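Local coordinates for protein importin-95 (Chaetomium thermophilum, PDB 4XRI) that probably carries protein cargo into the nucleus as a flexible HEAT-repeat transport receptor of the importin-beta family, binding a small GTPase, at residues E580-V594 and K622-L636. The protein carries 2 engineered substitutions. Sequence-based numbering, arbitrary orientation.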
ATOM      1  N   GLU A 580      -2.895  24.801  -5.591  1.00 36.03           N
ATOM      2  CA  GLU A 580      -3.739  23.729  -5.075  1.00 37.69           C
ATOM      3  C   GLU A 580      -3.172  23.130  -3.789  1.00 39.17           C
ATOM      4  O   GLU A 580      -3.924  22.805  -2.868  1.00 34.04           O
ATOM      5  CB  GLU A 580      -3.925  22.644  -6.138  1.00 38.24           C
ATOM      6  CG  GLU A 580      -4.880  23.057  -7.251  1.00 48.10           C
ATOM      7  CD  GLU A 580      -4.973  22.038  -8.370  1.00 55.60           C
ATOM      8  OE1 GLU A 580      -4.312  20.983  -8.278  1.00 60.69           O
ATOM      9  OE2 GLU A 580      -5.713  22.298  -9.344  1.00 49.16           O
ATOM     10  N   ASP A 581      -1.849  23.009  -3.718  1.00 35.22           N
ATOM     11  CA  ASP A 581      -1.192  22.549  -2.498  1.00 33.98           C
ATOM     12  C   ASP A 581      -1.402  23.546  -1.357  1.00 33.08           C
ATOM     13  O   ASP A 581      -1.580  23.154  -0.206  1.00 35.22           O
ATOM     14  CB  ASP A 581       0.308  22.332  -2.730  1.00 39.40           C
ATOM     15  CG  ASP A 581       0.604  21.073  -3.521  1.00 43.01           C
ATOM     16  OD1 ASP A 581       1.763  20.908  -3.953  1.00 52.06           O
ATOM     17  OD2 ASP A 581      -0.316  20.251  -3.711  1.00 45.89           O
ATOM     18  N   MET A 582      -1.376  24.834  -1.688  1.00 32.14           N
ATOM     19  CA  MET A 582      -1.589  25.899  -0.708  1.00 35.30           C
ATOM     20  C   MET A 582      -2.987  25.820  -0.098  1.00 35.92           C
ATOM     21  O   MET A 582      -3.149  25.837   1.127  1.00 34.70           O
ATOM     22  CB  MET A 582      -1.380  27.269  -1.360  1.00 40.74           C
ATOM     23  CG  MET A 582      -1.439  28.440  -0.399  1.00 56.64           C
ATOM     24  SD  MET A 582      -1.189  30.009  -1.258  1.00 76.62           S
ATOM     25  CE  MET A 582       0.144  29.565  -2.368  1.00103.87           C
ATOM     26  N   GLN A 583      -3.990  25.727  -0.962  1.00 35.26           N
ATOM     27  CA  GLN A 583      -5.377  25.667  -0.525  1.00 39.53           C
ATOM     28  C   GLN A 583      -5.671  24.385   0.244  1.00 32.62           C
ATOM     29  O   GLN A 583      -6.399  24.401   1.235  1.00 35.98           O
ATOM     30  CB  GLN A 583      -6.310  25.789  -1.727  1.00 29.69           C
ATOM     31  CG  GLN A 583      -6.329  27.173  -2.364  1.00 37.01           C
ATOM     32  CD  GLN A 583      -7.209  27.235  -3.591  1.00 39.70           C
ATOM     33  OE1 GLN A 583      -7.302  26.271  -4.349  1.00 38.99           O
ATOM     34  NE2 GLN A 583      -7.867  28.372  -3.792  1.00 42.14           N
ATOM     35  N   THR A 584      -5.086  23.278  -0.204  1.00 36.20           N
ATOM     36  CA  THR A 584      -5.288  21.987   0.448  1.00 36.54           C
ATOM     37  C   THR A 584      -4.678  21.981   1.846  1.00 37.08           C
ATOM     38  O   THR A 584      -5.272  21.468   2.797  1.00 36.46           O
ATOM     39  CB  THR A 584      -4.683  20.833  -0.375  1.00 37.53           C
ATOM     40  OG1 THR A 584      -5.332  20.765  -1.650  1.00 44.08           O
ATOM     41  CG2 THR A 584      -4.872  19.509   0.344  1.00 45.00           C
ATOM     42  N   SER A 585      -3.485  22.557   1.962  1.00 33.14           N
ATOM     43  CA  SER A 585      -2.803  22.652   3.247  1.00 31.84           C
ATOM     44  C   SER A 585      -3.572  23.561   4.204  1.00 31.03           C
ATOM     45  O   SER A 585      -3.726  23.250   5.386  1.00 35.27           O
ATOM     46  CB  SER A 585      -1.375  23.171   3.065  1.00 35.39           C
ATOM     47  OG  SER A 585      -0.576  22.238   2.358  1.00 38.10           O
ATOM     48  N   LEU A 586      -4.046  24.689   3.684  1.00 31.04           N
ATOM     49  CA  LEU A 586      -4.786  25.654   4.487  1.00 34.44           C
ATOM     50  C   LEU A 586      -6.121  25.087   4.958  1.00 35.09           C
ATOM     51  O   LEU A 586      -6.569  25.377   6.067  1.00 38.40           O
ATOM     52  CB  LEU A 586      -5.010  26.945   3.695  1.00 37.04           C
ATOM     53  CG  LEU A 586      -3.795  27.868   3.586  1.00 37.52           C
ATOM     54  CD1 LEU A 586      -4.051  28.980   2.582  1.00 35.26           C
ATOM     55  CD2 LEU A 586      -3.450  28.447   4.949  1.00 36.38           C
ATOM     56  N   CYS A 587      -6.753  24.282   4.109  1.00 36.75           N
ATOM     57  CA  CYS A 587      -7.996  23.616   4.481  1.00 39.09           C
ATOM     58  C   CYS A 587      -7.744  22.595   5.581  1.00 34.89           C
ATOM     59  O   CYS A 587      -8.573  22.418   6.474  1.00 37.02           O
ATOM     60  CB  CYS A 587      -8.641  22.940   3.267  1.00 39.77           C
ATOM     61  SG  CYS A 587      -9.502  24.065   2.138  1.00 36.70           S
ATOM     62  N   THR A 588      -6.597  21.924   5.509  1.00 35.28           N
ATOM     63  CA  THR A 588      -6.215  20.936   6.512  1.00 38.57           C
ATOM     64  C   THR A 588      -6.077  21.572   7.891  1.00 43.33           C
ATOM     65  O   THR A 588      -6.573  21.043   8.882  1.00 41.03           O
ATOM     66  CB  THR A 588      -4.893  20.239   6.137  1.00 38.40           C
ATOM     67  OG1 THR A 588      -5.090  19.436   4.966  1.00 41.64           O
ATOM     68  CG2 THR A 588      -4.408  19.348   7.279  1.00 38.84           C
ATOM     69  N   VAL A 589      -5.400  22.714   7.944  1.00 40.19           N
ATOM     70  CA  VAL A 589      -5.227  23.447   9.190  1.00 34.29           C
ATOM     71  C   VAL A 589      -6.562  23.986   9.687  1.00 37.63           C
ATOM     72  O   VAL A 589      -6.877  23.880  10.873  1.00 38.19           O
ATOM     73  CB  VAL A 589      -4.239  24.622   9.029  1.00 34.16           C
ATOM     74  CG1 VAL A 589      -4.110  25.377  10.339  1.00 35.03           C
ATOM     75  CG2 VAL A 589      -2.881  24.117   8.572  1.00 33.01           C
ATOM     76  N   LEU A 590      -7.334  24.574   8.776  1.00 37.20           N
ATOM     77  CA  LEU A 590      -8.659  25.082   9.111  1.00 36.90           C
ATOM     78  C   LEU A 590      -9.514  23.981   9.731  1.00 34.97           C
ATOM     79  O   LEU A 590     -10.143  24.179  10.774  1.00 37.20           O
ATOM     80  CB  LEU A 590      -9.355  25.655   7.874  1.00 33.22           C
ATOM     81  CG  LEU A 590     -10.791  26.124   8.121  1.00 35.50           C
ATOM     82  CD1 LEU A 590     -10.806  27.289   9.098  1.00 33.61           C
ATOM     83  CD2 LEU A 590     -11.492  26.497   6.823  1.00 31.01           C
ATOM     84  N   GLN A 591      -9.521  22.820   9.080  1.00 34.43           N
ATOM     85  CA  GLN A 591     -10.238  21.649   9.574  1.00 42.52           C
ATOM     86  C   GLN A 591      -9.828  21.300  11.003  1.00 45.25           C
ATOM     87  O   GLN A 591     -10.671  20.960  11.834  1.00 40.10           O
ATOM     88  CB  GLN A 591      -9.993  20.454   8.648  1.00 35.70           C
ATOM     89  CG  GLN A 591     -10.717  19.178   9.048  1.00 32.98           C
ATOM     90  CD  GLN A 591     -10.314  17.992   8.193  1.00 43.50           C
ATOM     91  OE1 GLN A 591      -9.773  18.156   7.101  1.00 47.44           O
ATOM     92  NE2 GLN A 591     -10.565  16.787   8.694  1.00 47.68           N
ATOM     93  N   ALA A 592      -8.531  21.408  11.280  1.00 42.66           N
ATOM     94  CA  ALA A 592      -7.991  21.106  12.602  1.00 37.44           C
ATOM     95  C   ALA A 592      -8.535  22.064  13.657  1.00 40.64           C
ATOM     96  O   ALA A 592      -8.936  21.642  14.743  1.00 42.75           O
ATOM     97  CB  ALA A 592      -6.472  21.154  12.577  1.00 35.66           C
ATOM     98  N   THR A 593      -8.559  23.354  13.327  1.00 38.76           N
ATOM     99  CA  THR A 593      -9.053  24.366  14.252  1.00 36.93           C
ATOM    100  C   THR A 593     -10.552  24.217  14.482  1.00 40.66           C
ATOM    101  O   THR A 593     -11.041  24.440  15.589  1.00 41.77           O
ATOM    102  CB  THR A 593      -8.765  25.793  13.747  1.00 41.63           C
ATOM    103  OG1 THR A 593      -9.412  25.997  12.485  1.00 38.83           O
ATOM    104  CG2 THR A 593      -7.266  26.019  13.593  1.00 34.94           C
ATOM    105  N   VAL A 594     -11.279  23.841  13.435  1.00 44.27           N
ATOM    106  CA  VAL A 594     -12.720  23.645  13.546  1.00 42.80           C
ATOM    107  C   VAL A 594     -13.038  22.504  14.506  1.00 35.60           C
ATOM    108  O   VAL A 594     -13.829  22.668  15.440  1.00 42.18           O
ATOM    109  CB  VAL A 594     -13.370  23.352  12.178  1.00 41.92           C
ATOM    110  CG1 VAL A 594     -14.826  22.950  12.363  1.00 34.13           C
ATOM    111  CG2 VAL A 594     -13.265  24.567  11.257  1.00 29.51           C
ATOM    112  N   LYS A 622      -8.583  17.202 -12.155  1.00 68.61           N
ATOM    113  CA  LYS A 622      -7.816  16.479 -11.150  1.00 72.88           C
ATOM    114  C   LYS A 622      -7.216  17.443 -10.131  1.00 66.75           C
ATOM    115  O   LYS A 622      -6.207  18.095 -10.390  1.00 75.26           O
ATOM    116  CB  LYS A 622      -6.727  15.638 -11.815  1.00 76.49           C
ATOM    117  CG  LYS A 622      -7.294  14.555 -12.715  1.00 84.04           C
ATOM    118  CD  LYS A 622      -6.215  13.676 -13.317  1.00 91.25           C
ATOM    119  CE  LYS A 622      -6.837  12.543 -14.117  1.00 94.70           C
ATOM    120  NZ  LYS A 622      -5.815  11.657 -14.734  1.00 99.16           N
ATOM    121  N   SER A 623      -7.862  17.527  -8.974  1.00 61.87           N
ATOM    122  CA  SER A 623      -7.453  18.444  -7.921  1.00 53.55           C
ATOM    123  C   SER A 623      -7.752  17.844  -6.552  1.00 47.73           C
ATOM    124  O   SER A 623      -8.763  17.168  -6.368  1.00 47.73           O
ATOM    125  CB  SER A 623      -8.158  19.794  -8.081  1.00 49.03           C
ATOM    126  OG  SER A 623      -7.843  20.668  -7.013  1.00 48.37           O
ATOM    127  N   SER A 624      -6.862  18.089  -5.596  1.00 45.92           N
ATOM    128  CA  SER A 624      -7.043  17.588  -4.239  1.00 44.05           C
ATOM    129  C   SER A 624      -7.858  18.571  -3.408  1.00 39.83           C
ATOM    130  O   SER A 624      -8.198  18.299  -2.257  1.00 36.95           O
ATOM    131  CB  SER A 624      -5.689  17.334  -3.575  1.00 52.96           C
ATOM    132  OG  SER A 624      -4.977  18.543  -3.390  1.00 54.98           O
ATOM    133  N   VAL A 625      -8.169  19.716  -4.004  1.00 36.26           N
ATOM    134  CA  VAL A 625      -8.805  20.819  -3.288  1.00 35.26           C
ATOM    135  C   VAL A 625     -10.271  20.587  -2.887  1.00 27.95           C
ATOM    136  O   VAL A 625     -10.632  20.864  -1.745  1.00 32.56           O
ATOM    137  CB  VAL A 625      -8.727  22.125  -4.113  1.00 41.09           C
ATOM    138  CG1 VAL A 625      -9.487  23.240  -3.422  1.00 33.50           C
ATOM    139  CG2 VAL A 625      -7.275  22.527  -4.327  1.00 36.43           C
ATOM    140  N   PRO A 626     -11.124  20.099  -3.815  1.00 37.42           N
ATOM    141  CA  PRO A 626     -12.519  19.925  -3.387  1.00 37.32           C
ATOM    142  C   PRO A 626     -12.664  18.957  -2.217  1.00 37.18           C
ATOM    143  O   PRO A 626     -13.534  19.139  -1.366  1.00 33.40           O
ATOM    144  CB  PRO A 626     -13.208  19.366  -4.642  1.00 33.61           C
ATOM    145  CG  PRO A 626     -12.357  19.785  -5.773  1.00 40.57           C
ATOM    146  CD  PRO A 626     -10.952  19.756  -5.238  1.00 37.39           C
ATOM    147  N   GLU A 627     -11.806  17.944  -2.178  1.00 35.69           N
ATOM    148  CA  GLU A 627     -11.846  16.949  -1.116  1.00 37.60           C
ATOM    149  C   GLU A 627     -11.453  17.563   0.224  1.00 35.54           C
ATOM    150  O   GLU A 627     -12.041  17.245   1.257  1.00 38.23           O
ATOM    151  CB  GLU A 627     -10.927  15.775  -1.457  1.00 43.84           C
ATOM    152  CG  GLU A 627     -11.011  14.612  -0.491  1.00 62.85           C
ATOM    153  CD  GLU A 627     -10.461  13.332  -1.088  1.00 76.28           C
ATOM    154  OE1 GLU A 627     -10.228  12.368  -0.328  1.00 82.66           O
ATOM    155  OE2 GLU A 627     -10.268  13.290  -2.321  1.00 78.63           O
ATOM    156  N   GLY A 628     -10.463  18.450   0.197  1.00 34.14           N
ATOM    157  CA  GLY A 628     -10.028  19.151   1.390  1.00 35.43           C
ATOM    158  C   GLY A 628     -11.092  20.107   1.890  1.00 32.34           C
ATOM    159  O   GLY A 628     -11.311  20.236   3.093  1.00 36.70           O
ATOM    160  N   VAL A 629     -11.757  20.781   0.956  1.00 33.94           N
ATOM    161  CA  VAL A 629     -12.856  21.679   1.286  1.00 34.32           C
ATOM    162  C   VAL A 629     -14.004  20.916   1.943  1.00 32.50           C
ATOM    163  O   VAL A 629     -14.551  21.351   2.960  1.00 35.05           O
ATOM    164  CB  VAL A 629     -13.383  22.411   0.031  1.00 35.54           C
ATOM    165  CG1 VAL A 629     -14.678  23.143   0.343  1.00 36.95           C
ATOM    166  CG2 VAL A 629     -12.328  23.373  -0.506  1.00 30.14           C
ATOM    167  N   PHE A 630     -14.357  19.776   1.358  1.00 34.86           N
ATOM    168  CA  PHE A 630     -15.432  18.940   1.883  1.00 31.39           C
ATOM    169  C   PHE A 630     -15.123  18.438   3.292  1.00 37.57           C
ATOM    170  O   PHE A 630     -16.005  18.375   4.151  1.00 37.96           O
ATOM    171  CB  PHE A 630     -15.689  17.758   0.947  1.00 31.94           C
ATOM    172  CG  PHE A 630     -16.734  18.032  -0.099  1.00 35.50           C
ATOM    173  CD1 PHE A 630     -16.621  19.125  -0.943  1.00 35.47           C
ATOM    174  CD2 PHE A 630     -17.830  17.197  -0.237  1.00 43.22           C
ATOM    175  CE1 PHE A 630     -17.581  19.382  -1.902  1.00 38.11           C
ATOM    176  CE2 PHE A 630     -18.793  17.449  -1.195  1.00 38.32           C
ATOM    177  CZ  PHE A 630     -18.670  18.541  -2.029  1.00 34.87           C
ATOM    178  N   ALA A 631     -13.860  18.096   3.522  1.00 38.18           N
ATOM    179  CA  ALA A 631     -13.416  17.620   4.827  1.00 34.74           C
ATOM    180  C   ALA A 631     -13.565  18.712   5.878  1.00 34.40           C
ATOM    181  O   ALA A 631     -13.962  18.446   7.016  1.00 36.80           O
ATOM    182  CB  ALA A 631     -11.975  17.145   4.756  1.00 36.94           C
ATOM    183  N   ALA A 632     -13.253  19.942   5.480  1.00 31.94           N
ATOM    184  CA  ALA A 632     -13.382  21.098   6.359  1.00 33.77           C
ATOM    185  C   ALA A 632     -14.850  21.415   6.637  1.00 31.55           C
ATOM    186  O   ALA A 632     -15.218  21.759   7.761  1.00 34.78           O
ATOM    187  CB  ALA A 632     -12.685  22.303   5.755  1.00 27.11           C
ATOM    188  N   ILE A 633     -15.685  21.289   5.610  1.00 32.31           N
ATOM    189  CA  ILE A 633     -17.116  21.534   5.751  1.00 34.23           C
ATOM    190  C   ILE A 633     -17.754  20.485   6.660  1.00 31.69           C
ATOM    191  O   ILE A 633     -18.598  20.804   7.503  1.00 38.82           O
ATOM    192  CB  ILE A 633     -17.823  21.535   4.382  1.00 36.96           C
ATOM    193  CG1 ILE A 633     -17.369  22.738   3.553  1.00 29.46           C
ATOM    194  CG2 ILE A 633     -19.335  21.566   4.555  1.00 35.82           C
ATOM    195  CD1 ILE A 633     -17.907  22.746   2.142  1.00 29.68           C
ATOM    196  N   SER A 634     -17.338  19.235   6.485  1.00 35.75           N
ATOM    197  CA  SER A 634     -17.791  18.141   7.338  1.00 34.87           C
ATOM    198  C   SER A 634     -17.484  18.435   8.801  1.00 39.33           C
ATOM    199  O   SER A 634     -18.310  18.193   9.683  1.00 36.49           O
ATOM    200  CB  SER A 634     -17.137  16.823   6.922  1.00 38.55           C
ATOM    201  OG  SER A 634     -17.375  15.810   7.885  1.00 45.24           O
ATOM    202  N   ALA A 635     -16.288  18.962   9.042  1.00 38.54           N
ATOM    203  CA  ALA A 635     -15.865  19.353  10.382  1.00 36.02           C
ATOM    204  C   ALA A 635     -16.783  20.430  10.946  1.00 39.37           C
ATOM    205  O   ALA A 635     -17.214  20.356  12.097  1.00 37.44           O
ATOM    206  CB  ALA A 635     -14.431  19.841  10.363  1.00 35.51           C
ATOM    207  N   LEU A 636     -17.097  21.420  10.118  1.00 34.32           N
ATOM    208  CA  LEU A 636     -17.944  22.529  10.540  1.00 38.50           C
ATOM    209  C   LEU A 636     -19.363  22.061  10.851  1.00 37.92           C
ATOM    210  O   LEU A 636     -19.995  22.550  11.788  1.00 37.76           O
ATOM    211  CB  LEU A 636     -17.977  23.620   9.469  1.00 37.60           C
ATOM    212  CG  LEU A 636     -18.681  24.899   9.922  1.00 40.98           C
ATOM    213  CD1 LEU A 636     -17.892  25.558  11.044  1.00 41.28           C
ATOM    214  CD2 LEU A 636     -18.891  25.861   8.765  1.00 36.83           C
TER
HETATM  215  O   HOH W   1      -8.419  23.069  -8.074  1.00 48.31           O
HETATM  216  O   HOH W   2      -9.269  19.805   4.835  1.00 35.39           O
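Two near-parallel helices lie side by side in the HEAT-repeat solenoid where segments 580-594 and 622-636 meet, with Thr584 joined to Ser624 in the turn that leads into the second helix. Ser624 OG donates to Thr584 OG1 (2.8 Å), and Thr584 OG1 in turn donates a hydrogen bond to Glu580 O. That carbonyl also receives Thr584 N, the two donors arriving from opposite faces of its plane. With a valine at Thr584, the Ser624 hydroxyl would probably lose its acceptor across the contact and be free to turn. Ser623 OG, just before the turn, accepts a capping bond from Val625 N, with an N-H...O angle of 162°, and a water links it to Glu580 OE2, which also forms a salt bridge with Lys576. Val625 CG2 sits against Glu580 CB (3.8 Å) and Gln583 OE1, while Gln583 NE2 turns to Thr563. The axes run 8.7 Å apart and 10° from parallel, as helices side by side in one layer of such a solenoid do, with helix 605-616, which lies between them in the chain, packing behind Val625 and Val629. The middle is closely packed around Gly628, Ala631 and Ala632: Cys587 CB rests on Gly628 O, and Gln591 CB on Ala632 CA. Cys587 SG meets Val629 CG2. Gln591, extended, lays its amide over Ala631, Gln591 OE1 3.4 Å from Ala631 CB; a second water donates to both this OE1 and Gly628 O. Farther along, Val594 CG1 presses on Ala635 CB (3.7 Å).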